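Side-chain contacts in glycoside Hydrolase Family 43_12 (Metagenome, PDB 7JVH), which probably hydrolyses glycosidic bonds in plant polysaccharides as a family 43 glycoside hydrolase, with a five-bladed beta-propeller domain joined to a concanavalin A-like beta-sandwich domain: residues D105-S108 and Q109-T113; T139-F142 and C143-G147; Q476-K480 and E481-V485. All blocks are in the same frame, centred on the assembly; numbering follows the deposited sequence.

Contacts 1 and 2 sit in the family 43 propeller, their centres 10 Å apart; contact 3 is in the concanavalin A-like domain. Along the chain they follow in series. Contact 1 is in the loop from strand 98-102, the last of one blade, to strand 120-129, the first of the next; contact 2 is the turn between strands 134-142 and 148-154 of that next blade. Asp111 N lies 3.0 Å from Ala144 O, a probable hydrogen bond that ties the inter-blade loop to the hairpin turn. Contact 3 closes hairpin 469-477/482-489, its centre 36 and 42 Å from theirs, so the first two share one propeller neighbourhood and the third lies in a separate domain.

Contact 1 (D105-S108 and Q109-T113); sequences DRTS and QLDPT
Gln109 lays its side-chain amide over one face of the Arg106 guanidinium, with Gln109 CD 3.5 Å above the guanidinium plane and displaced toward its rim. The two planes are only 28° apart, so this is a stack, and the close approach of Arg106 NH2 to Gln109 NE2, 3.2 Å, brings together two donors that do not bond to each other. Each looks elsewhere for its acceptor: NE2 to the carbonyl of Ser162, NH2 to the carbonyl of Trp161 and the carboxylate of Asp163, which also takes the hydroxyl of Ser108. At the other corner of the amide, Gln109 OE1 receives Arg106 N at 3.0 Å, with the donor tilted 15° from the carbonyl plane, and more weakly Asp105 N, also at 3.0 Å. With CG beside the backbone N (chi1 -64°) and the chain extended beyond it, Gln109 reaches back to these two amides. The chain from Arg106 to Gln109 forms a beta turn with Thr107 and Ser108 at its corners, closed by Gln109 N to Arg106 O at 3.0 Å, in the loop that carries the chain from one propeller blade to the next. An alanine in place of Gln109 is likely to cost the amides of Asp105 and Arg106 their shared acceptor and to strip the guanidinium face of its stacking partner. Asp105 runs alongside Gln109, pointing the same way, and Asp105 OD1 comes within 3.3 Å of Gln109 OE1, an acceptor pair that would be mildly unfavourable. From the first corner of the turn, Thr107 CG2 packs obliquely against Asp111 CB at 3.8 Å, while Asp111 OD1 is met on its syn side, though from somewhat out of the carboxylate plane, by the Thr113 hydroxyl.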
ATOM      1  N   ASP A 105       6.340 -13.100  -0.069  1.00 51.16           N
ATOM      2  CA  ASP A 105       7.762 -12.763  -0.055  1.00 48.70           C
ATOM      3  C   ASP A 105       8.691 -13.729  -0.807  1.00 46.66           C
ATOM      4  O   ASP A 105       9.910 -13.546  -0.811  1.00 62.76           O
ATOM      5  CB  ASP A 105       8.244 -12.584   1.396  1.00 54.34           C
ATOM      6  CG  ASP A 105       8.044 -13.825   2.257  1.00 61.12           C
ATOM      7  OD1 ASP A 105       7.475 -14.822   1.776  1.00 66.20           O
ATOM      8  OD2 ASP A 105       8.479 -13.804   3.423  1.00 65.45           O
ATOM      9  N   ARG A 106       8.119 -14.758  -1.439  1.00 59.40           N
ATOM     10  CA  ARG A 106       8.864 -15.644  -2.325  1.00 51.07           C
ATOM     11  C   ARG A 106       8.402 -15.410  -3.757  1.00 68.28           C
ATOM     12  O   ARG A 106       7.244 -15.049  -3.999  1.00 74.82           O
ATOM     13  CB  ARG A 106       8.659 -17.105  -1.937  1.00 58.77           C
ATOM     14  CG  ARG A 106       9.190 -17.465  -0.564  1.00 54.02           C
ATOM     15  CD  ARG A 106       9.179 -18.966  -0.335  1.00 59.46           C
ATOM     16  NE  ARG A 106       7.836 -19.537  -0.482  1.00 77.49           N
ATOM     17  CZ  ARG A 106       6.866 -19.466   0.430  1.00 73.38           C
ATOM     18  NH1 ARG A 106       7.066 -18.851   1.586  1.00 65.99           N
ATOM     19  NH2 ARG A 106       5.687 -20.018   0.183  1.00 72.56           N
ATOM     20  N   THR A 107       9.330 -15.603  -4.707  1.00 70.24           N
ATOM     21  CA  THR A 107       9.048 -15.489  -6.134  1.00 59.51           C
ATOM     22  C   THR A 107       8.027 -16.517  -6.599  1.00 64.41           C
ATOM     23  O   THR A 107       7.301 -16.273  -7.548  1.00 73.64           O
ATOM     24  CB  THR A 107      10.354 -15.560  -6.946  1.00 66.63           C
ATOM     25  OG1 THR A 107      11.146 -14.410  -6.609  1.00 61.26           O
ATOM     26  CG2 THR A 107      10.094 -15.538  -8.449  1.00 62.34           C
ATOM     27  N   SER A 108       7.957 -17.657  -5.905  1.00 67.64           N
ATOM     28  CA  SER A 108       6.942 -18.694  -6.163  1.00 64.11           C
ATOM     29  C   SER A 108       5.513 -18.271  -5.803  1.00 64.49           C
ATOM     30  O   SER A 108       4.555 -18.904  -6.221  1.00 62.97           O
ATOM     31  CB  SER A 108       7.292 -19.979  -5.421  1.00 66.11           C
ATOM     32  OG  SER A 108       7.346 -19.744  -4.028  1.00 76.17           O
ATOM     33  N   GLN A 109       5.382 -17.213  -5.000  1.00 67.06           N
ATOM     34  CA  GLN A 109       4.086 -16.641  -4.636  1.00 61.91           C
ATOM     35  C   GLN A 109       3.736 -15.440  -5.506  1.00 60.08           C
ATOM     36  O   GLN A 109       2.560 -15.155  -5.741  1.00 64.58           O
ATOM     37  CB  GLN A 109       4.099 -16.196  -3.169  1.00 58.08           C
ATOM     38  CG  GLN A 109       4.272 -17.320  -2.154  1.00 67.37           C
ATOM     39  CD  GLN A 109       4.631 -16.798  -0.759  1.00 67.21           C
ATOM     40  OE1 GLN A 109       5.529 -15.957  -0.610  1.00 72.90           O
ATOM     41  NE2 GLN A 109       3.943 -17.311   0.263  1.00 47.49           N
ATOM     42  N   LEU A 110       4.771 -14.732  -5.974  1.00 65.01           N
ATOM     43  CA  LEU A 110       4.633 -13.444  -6.657  1.00 67.49           C
ATOM     44  C   LEU A 110       5.911 -13.117  -7.416  1.00 71.85           C
ATOM     45  O   LEU A 110       6.989 -13.019  -6.822  1.00 71.26           O
ATOM     46  CB  LEU A 110       4.333 -12.347  -5.630  1.00 52.04           C
ATOM     47  CG  LEU A 110       4.357 -10.869  -6.026  1.00 50.74           C
ATOM     48  CD1 LEU A 110       3.292 -10.521  -7.055  1.00 51.83           C
ATOM     49  CD2 LEU A 110       4.177 -10.012  -4.787  1.00 50.15           C
ATOM     50  N   ASP A 111       5.780 -12.947  -8.736  1.00 69.07           N
ATOM     51  CA  ASP A 111       6.899 -12.710  -9.638  1.00 57.35           C
ATOM     52  C   ASP A 111       6.519 -11.561 -10.565  1.00 57.66           C
ATOM     53  O   ASP A 111       6.067 -11.790 -11.690  1.00 69.06           O
ATOM     54  CB  ASP A 111       7.197 -13.981 -10.432  1.00 61.18           C
ATOM     55  CG  ASP A 111       8.302 -13.807 -11.455  1.00 61.44           C
ATOM     56  OD1 ASP A 111       8.982 -12.777 -11.430  1.00 62.88           O
ATOM     57  OD2 ASP A 111       8.489 -14.709 -12.295  1.00 64.96           O
ATOM     58  N   PRO A 112       6.690 -10.294 -10.120  1.00 44.83           N
ATOM     59  CA  PRO A 112       6.165  -9.145 -10.850  1.00 45.80           C
ATOM     60  C   PRO A 112       7.124  -8.530 -11.884  1.00 56.39           C
ATOM     61  O   PRO A 112       6.967  -7.358 -12.221  1.00 54.14           O
ATOM     62  CB  PRO A 112       5.866  -8.155  -9.718  1.00 38.38           C
ATOM     63  CG  PRO A 112       6.842  -8.502  -8.618  1.00 48.70           C
ATOM     64  CD  PRO A 112       7.370  -9.893  -8.878  1.00 40.45           C
ATOM     65  N   THR A 113       8.064  -9.334 -12.394  1.00 44.13           N
ATOM     66  CA  THR A 113       9.043  -8.926 -13.412  1.00 47.33           C
ATOM     67  C   THR A 113       8.508  -7.889 -14.400  1.00 49.41           C
ATOM     68  O   THR A 113       9.104  -6.849 -14.559  1.00 49.02           O
ATOM     69  CB  THR A 113       9.546 -10.156 -14.182  1.00 48.54           C
ATOM     70  OG1 THR A 113       9.897 -11.174 -13.251  1.00 48.47           O
ATOM     71  CG2 THR A 113      10.753  -9.838 -15.039  1.00 48.15           C
TER

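Contact 2 (T139-F142 and C143-G147); sequences TTEF and CAPCG
Glu141 sends its carboxylate across the turn that follows it, and OE2 does most of the touching. Glu141 OE2 lies 3.1 Å from Pro145 CD and takes a weak hydrogen bond from Cys146 N at 3.4 Å; Cys146 CB crowds in beside it, with Cys146 SG at 3.5 Å. The reach comes from an extended side chain, with CG opposite the backbone N across the CA-CB bond (chi1 170°), which also brings Glu141 CG to 4.1 Å from Cys143 SG. The backbone carbonyl of Glu141 is used too: Cys143 N bonds to Glu141 O at 3.0 Å, from above the carbonyl plane, making Phe142 the centre of an inverse gamma turn. Within the turn, Gly147 N bonds to Cys143 O at 2.8 Å, and a cis peptide before Pro145 bends the chain between them; Gly147 itself has a positive phi, which suits glycine. Phe142 points off the other way, with Thr140 CG2 3.4 Å above one face of its ring and Tyr122 meeting it edge to face. The Glu141 side chain touches Ile121 and Met150 of the flanking strands, and its OE1 lies against Leu110 CD1. Backbone bonds of Thr139 with Met150 and of Glu141 with Gly148 identify the whole as the turn of a beta hairpin, joining the second and third strands of a four-stranded propeller blade.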
ATOM      1  N   THR A 139      -6.505 -13.090  -2.313  1.00 65.71           N
ATOM      2  CA  THR A 139      -6.402 -11.890  -3.140  1.00 66.31           C
ATOM      3  C   THR A 139      -6.465 -12.201  -4.643  1.00 57.70           C
ATOM      4  O   THR A 139      -6.566 -13.361  -5.042  1.00 53.28           O
ATOM      5  CB  THR A 139      -5.086 -11.158  -2.813  1.00 55.01           C
ATOM      6  OG1 THR A 139      -5.060  -9.892  -3.474  1.00 67.00           O
ATOM      7  CG2 THR A 139      -3.889 -11.976  -3.225  1.00 48.33           C
ATOM      8  N   THR A 140      -6.410 -11.143  -5.460  1.00 49.60           N
ATOM      9  CA  THR A 140      -6.268 -11.250  -6.909  1.00 61.46           C
ATOM     10  C   THR A 140      -4.862 -10.782  -7.295  1.00 64.66           C
ATOM     11  O   THR A 140      -4.432  -9.676  -6.936  1.00 59.60           O
ATOM     12  CB  THR A 140      -7.296 -10.388  -7.653  1.00 58.18           C
ATOM     13  OG1 THR A 140      -8.595 -10.589  -7.090  1.00 63.06           O
ATOM     14  CG2 THR A 140      -7.372 -10.769  -9.112  1.00 60.05           C
ATOM     15  N   GLU A 141      -4.144 -11.645  -8.012  1.00 57.55           N
ATOM     16  CA  GLU A 141      -2.770 -11.396  -8.423  1.00 53.83           C
ATOM     17  C   GLU A 141      -2.727 -11.273  -9.951  1.00 54.60           C
ATOM     18  O   GLU A 141      -2.606 -12.264 -10.636  1.00 54.00           O
ATOM     19  CB  GLU A 141      -1.852 -12.525  -7.918  1.00 52.02           C
ATOM     20  CG  GLU A 141      -0.426 -12.511  -8.485  1.00 54.14           C
ATOM     21  CD  GLU A 141       0.535 -13.367  -7.701  1.00 55.15           C
ATOM     22  OE1 GLU A 141       1.119 -12.863  -6.750  1.00 58.29           O
ATOM     23  OE2 GLU A 141       0.712 -14.547  -8.037  1.00 61.64           O
ATOM     24  N   PHE A 142      -2.841 -10.033 -10.445  1.00 49.10           N
ATOM     25  CA  PHE A 142      -2.813  -9.693 -11.861  1.00 44.15           C
ATOM     26  C   PHE A 142      -1.384  -9.568 -12.338  1.00 49.81           C
ATOM     27  O   PHE A 142      -0.952  -8.504 -12.755  1.00 56.22           O
ATOM     28  CB  PHE A 142      -3.580  -8.390 -12.136  1.00 50.92           C
ATOM     29  CG  PHE A 142      -5.078  -8.526 -12.036  1.00 53.46           C
ATOM     30  CD1 PHE A 142      -5.763  -9.494 -12.798  1.00 58.68           C
ATOM     31  CD2 PHE A 142      -5.823  -7.698 -11.208  1.00 43.31           C
ATOM     32  CE1 PHE A 142      -7.140  -9.610 -12.724  1.00 42.83           C
ATOM     33  CE2 PHE A 142      -7.218  -7.820 -11.144  1.00 53.06           C
ATOM     34  CZ  PHE A 142      -7.867  -8.767 -11.907  1.00 42.16           C
ATOM     35  N   CYS A 143      -0.652 -10.678 -12.234  1.00 53.17           N
ATOM     36  CA  CYS A 143       0.697 -10.860 -12.754  1.00 54.71           C
ATOM     37  C   CYS A 143       1.066 -12.312 -12.442  1.00 56.88           C
ATOM     38  O   CYS A 143       0.272 -13.022 -11.835  1.00 55.69           O
ATOM     39  CB  CYS A 143       1.696  -9.844 -12.161  1.00 42.50           C
ATOM     40  SG  CYS A 143       2.296 -10.154 -10.472  1.00 71.52           S
ATOM     41  N   ALA A 144       2.255 -12.748 -12.874  1.00 49.64           N
ATOM     42  CA  ALA A 144       2.736 -14.108 -12.621  1.00 55.82           C
ATOM     43  C   ALA A 144       3.006 -14.319 -11.128  1.00 54.27           C
ATOM     44  O   ALA A 144       3.278 -13.354 -10.415  1.00 55.36           O
ATOM     45  CB  ALA A 144       3.987 -14.365 -13.449  1.00 51.60           C
ATOM     46  N   PRO A 145       2.951 -15.562 -10.586  1.00 58.56           N
ATOM     47  CA  PRO A 145       2.599 -16.766 -11.354  1.00 66.49           C
ATOM     48  C   PRO A 145       1.101 -17.033 -11.618  1.00 64.16           C
ATOM     49  O   PRO A 145       0.791 -17.829 -12.476  1.00 63.87           O
ATOM     50  CB  PRO A 145       3.130 -17.896 -10.455  1.00 66.06           C
ATOM     51  CG  PRO A 145       3.021 -17.344  -9.066  1.00 55.58           C
ATOM     52  CD  PRO A 145       3.302 -15.873  -9.190  1.00 44.81           C
ATOM     53  N   CYS A 146       0.208 -16.370 -10.881  1.00 70.20           N
ATOM     54  CA  CYS A 146      -1.211 -16.750 -10.815  1.00 64.07           C
ATOM     55  C   CYS A 146      -2.117 -16.103 -11.862  1.00 56.39           C
ATOM     56  O   CYS A 146      -3.006 -16.739 -12.377  1.00 61.00           O
ATOM     57  CB  CYS A 146      -1.771 -16.458  -9.415  1.00 46.16           C
ATOM     58  SG  CYS A 146      -1.094 -17.532  -8.131  1.00 76.44           S
ATOM     59  N   GLY A 147      -1.909 -14.816 -12.137  1.00 56.54           N
ATOM     60  CA  GLY A 147      -2.736 -14.090 -13.081  1.00 49.35           C
ATOM     61  C   GLY A 147      -4.201 -14.258 -12.756  1.00 59.62           C
ATOM     62  O   GLY A 147      -4.975 -14.563 -13.626  1.00 63.25           O
TER

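Contact 3 (Q476-K480 and E481-V485); sequences QTEGK and EQVLV
The beta hairpin of strands 469-477 and 482-489, in the concanavalin A-like domain, ends here, with Gln476 facing Val483 and Thr477 facing Gln482 across its last two pairs. Gln476 and Val483 form the antiparallel hydrogen-bonded pair: Gln476 N reaches Val483 O and Val483 N reaches Gln476 O, both at 2.8 Å. Thr477 and Gln482 are the non-hydrogen-bonded pair, where the CA-H of each points at a carbonyl oxygen opposite. Beyond them Glu478 N gives a nearly linear bond to Glu481 O, also 2.8 Å, which ties the base of the tight loop. Gly479 rounds that loop with a positive phi that glycine readily accepts.

On the face of Gln476 and Val483, the Gln476 chain runs out straight and crosses Val485 at about a right angle, so that NE2 lies 3.5 Å from Val485 CB; the same nitrogen bonds to the Thr474 hydroxyl. Gln476 CB meanwhile rests on Val483 CG2. That methyl is a shared surface, because Glu478, crossing Val483 at about a right angle, sets Glu478 OE2 3.7 Å from Val483 CG2. The carboxylate goes on to a salt bridge with Lys505, on the next strand of the six-stranded sheet.

The other face carries Thr477 and Gln482, which lie side by side and point the same way. Gln482 is bent at chi2 (67°), folding its amide back toward the partner strand; OE1 takes the backbone N of Leu511, while the Thr477 hydroxyl has Tyr451 as its stronger partner. Between the two, Gln482 NE2 gives Thr477 OG1 a weak hydrogen bond, 3.4 Å long but fairly straight at 163°, and sits 3.6 Å from Thr477 CG2.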
ATOM      1  N   GLN A 476      27.455  10.185 -11.701  1.00 54.71           N
ATOM      2  CA  GLN A 476      27.908   9.442 -12.871  1.00 58.75           C
ATOM      3  C   GLN A 476      29.370   9.793 -13.128  1.00 62.91           C
ATOM      4  O   GLN A 476      29.919  10.625 -12.436  1.00 57.36           O
ATOM      5  CB  GLN A 476      27.041   9.794 -14.075  1.00 51.25           C
ATOM      6  CG  GLN A 476      25.570   9.463 -13.865  1.00 54.57           C
ATOM      7  CD  GLN A 476      24.703   9.797 -15.059  1.00 57.66           C
ATOM      8  OE1 GLN A 476      25.172   9.837 -16.187  1.00 54.03           O
ATOM      9  NE2 GLN A 476      23.431  10.053 -14.810  1.00 56.48           N
ATOM     10  N   THR A 477      29.977   9.134 -14.121  1.00 68.51           N
ATOM     11  CA  THR A 477      31.371   9.361 -14.502  1.00 62.72           C
ATOM     12  C   THR A 477      31.456   9.811 -15.958  1.00 66.43           C
ATOM     13  O   THR A 477      30.724   9.320 -16.809  1.00 68.83           O
ATOM     14  CB  THR A 477      32.243   8.096 -14.345  1.00 60.58           C
ATOM     15  OG1 THR A 477      32.032   7.494 -13.055  1.00 52.97           O
ATOM     16  CG2 THR A 477      33.728   8.426 -14.508  1.00 48.06           C
ATOM     17  N   GLU A 478      32.359  10.763 -16.217  1.00 65.77           N
ATOM     18  CA  GLU A 478      32.654  11.293 -17.544  1.00 65.82           C
ATOM     19  C   GLU A 478      34.128  11.690 -17.536  1.00 78.77           C
ATOM     20  O   GLU A 478      34.505  12.659 -16.883  1.00 87.34           O
ATOM     21  CB  GLU A 478      31.770  12.498 -17.865  1.00 55.37           C
ATOM     22  CG  GLU A 478      30.280  12.179 -17.872  1.00 54.49           C
ATOM     23  CD  GLU A 478      29.405  13.357 -18.267  1.00 60.88           C
ATOM     24  OE1 GLU A 478      29.929  14.388 -18.705  1.00 69.15           O
ATOM     25  OE2 GLU A 478      28.180  13.252 -18.115  1.00 59.77           O
ATOM     26  N   GLY A 479      34.955  10.920 -18.256  1.00 79.04           N
ATOM     27  CA  GLY A 479      36.398  10.989 -18.159  1.00 79.52           C
ATOM     28  C   GLY A 479      36.813  10.243 -16.898  1.00 80.09           C
ATOM     29  O   GLY A 479      36.296   9.159 -16.602  1.00 74.10           O
ATOM     30  N   LYS A 480      37.763  10.821 -16.160  1.00 91.33           N
ATOM     31  CA  LYS A 480      38.147  10.320 -14.841  1.00106.99           C
ATOM     32  C   LYS A 480      37.643  11.354 -13.842  1.00106.54           C
ATOM     33  O   LYS A 480      38.381  11.848 -12.975  1.00116.28           O
ATOM     34  CB  LYS A 480      39.667  10.090 -14.724  1.00120.36           C
ATOM     35  CG  LYS A 480      40.105   9.445 -13.391  1.00124.38           C
ATOM     36  CD  LYS A 480      39.291   8.198 -13.036  1.00120.01           C
ATOM     37  CE  LYS A 480      39.694   7.640 -11.683  1.00112.58           C
ATOM     38  NZ  LYS A 480      39.106   8.449 -10.587  1.00108.83           N
ATOM     39  N   GLU A 481      36.360  11.682 -13.996  1.00 91.81           N
ATOM     40  CA  GLU A 481      35.667  12.664 -13.195  1.00 84.73           C
ATOM     41  C   GLU A 481      34.206  12.262 -13.010  1.00 76.52           C
ATOM     42  O   GLU A 481      33.568  11.731 -13.920  1.00 78.79           O
ATOM     43  CB  GLU A 481      35.750  14.037 -13.859  1.00 82.55           C
ATOM     44  CG  GLU A 481      37.016  14.810 -13.491  1.00 95.65           C
ATOM     45  CD  GLU A 481      36.853  16.311 -13.675  1.00102.94           C
ATOM     46  OE1 GLU A 481      35.706  16.802 -13.419  1.00108.02           O
ATOM     47  OE2 GLU A 481      37.861  16.979 -14.063  1.00 95.90           O
ATOM     48  N   GLN A 482      33.679  12.556 -11.817  1.00 68.36           N
ATOM     49  CA  GLN A 482      32.279  12.346 -11.503  1.00 58.30           C
ATOM     50  C   GLN A 482      31.460  13.605 -11.724  1.00 56.09           C
ATOM     51  O   GLN A 482      31.958  14.713 -11.582  1.00 60.01           O
ATOM     52  CB  GLN A 482      32.105  11.784 -10.094  1.00 50.51           C
ATOM     53  CG  GLN A 482      32.457  10.308  -9.976  1.00 58.07           C
ATOM     54  CD  GLN A 482      33.920  10.050 -10.195  1.00 56.15           C
ATOM     55  OE1 GLN A 482      34.731  10.764  -9.651  1.00 68.97           O
ATOM     56  NE2 GLN A 482      34.262   9.051 -10.981  1.00 67.83           N
ATOM     57  N   VAL A 483      30.183  13.402 -12.066  1.00 44.16           N
ATOM     58  CA  VAL A 483      29.223  14.464 -12.324  1.00 49.61           C
ATOM     59  C   VAL A 483      27.928  14.103 -11.603  1.00 56.95           C
ATOM     60  O   VAL A 483      27.697  12.946 -11.285  1.00 49.09           O
ATOM     61  CB  VAL A 483      28.952  14.617 -13.827  1.00 44.20           C
ATOM     62  CG1 VAL A 483      30.214  15.021 -14.542  1.00 40.82           C
ATOM     63  CG2 VAL A 483      28.392  13.312 -14.401  1.00 58.77           C
ATOM     64  N   LEU A 484      27.090  15.107 -11.345  1.00 53.84           N
ATOM     65  CA  LEU A 484      25.764  14.876 -10.828  1.00 41.35           C
ATOM     66  C   LEU A 484      24.748  15.246 -11.883  1.00 53.43           C
ATOM     67  O   LEU A 484      24.833  16.314 -12.483  1.00 57.45           O
ATOM     68  CB  LEU A 484      25.497  15.663  -9.531  1.00 43.97           C
ATOM     69  CG  LEU A 484      25.987  15.106  -8.208  1.00 59.34           C
ATOM     70  CD1 LEU A 484      25.655  16.112  -7.114  1.00 70.05           C
ATOM     71  CD2 LEU A 484      25.373  13.745  -7.909  1.00 57.33           C
ATOM     72  N   VAL A 485      23.787  14.340 -12.101  1.00 51.15           N
ATOM     73  CA  VAL A 485      22.761  14.500 -13.109  1.00 59.30           C
ATOM     74  C   VAL A 485      21.377  14.364 -12.453  1.00 54.29           C
ATOM     75  O   VAL A 485      21.118  13.413 -11.719  1.00 43.06           O
ATOM     76  CB  VAL A 485      22.945  13.474 -14.247  1.00 63.61           C
ATOM     77  CG1 VAL A 485      21.852  13.617 -15.312  1.00 50.81           C
ATOM     78  CG2 VAL A 485      24.326  13.627 -14.876  1.00 53.52           C
TER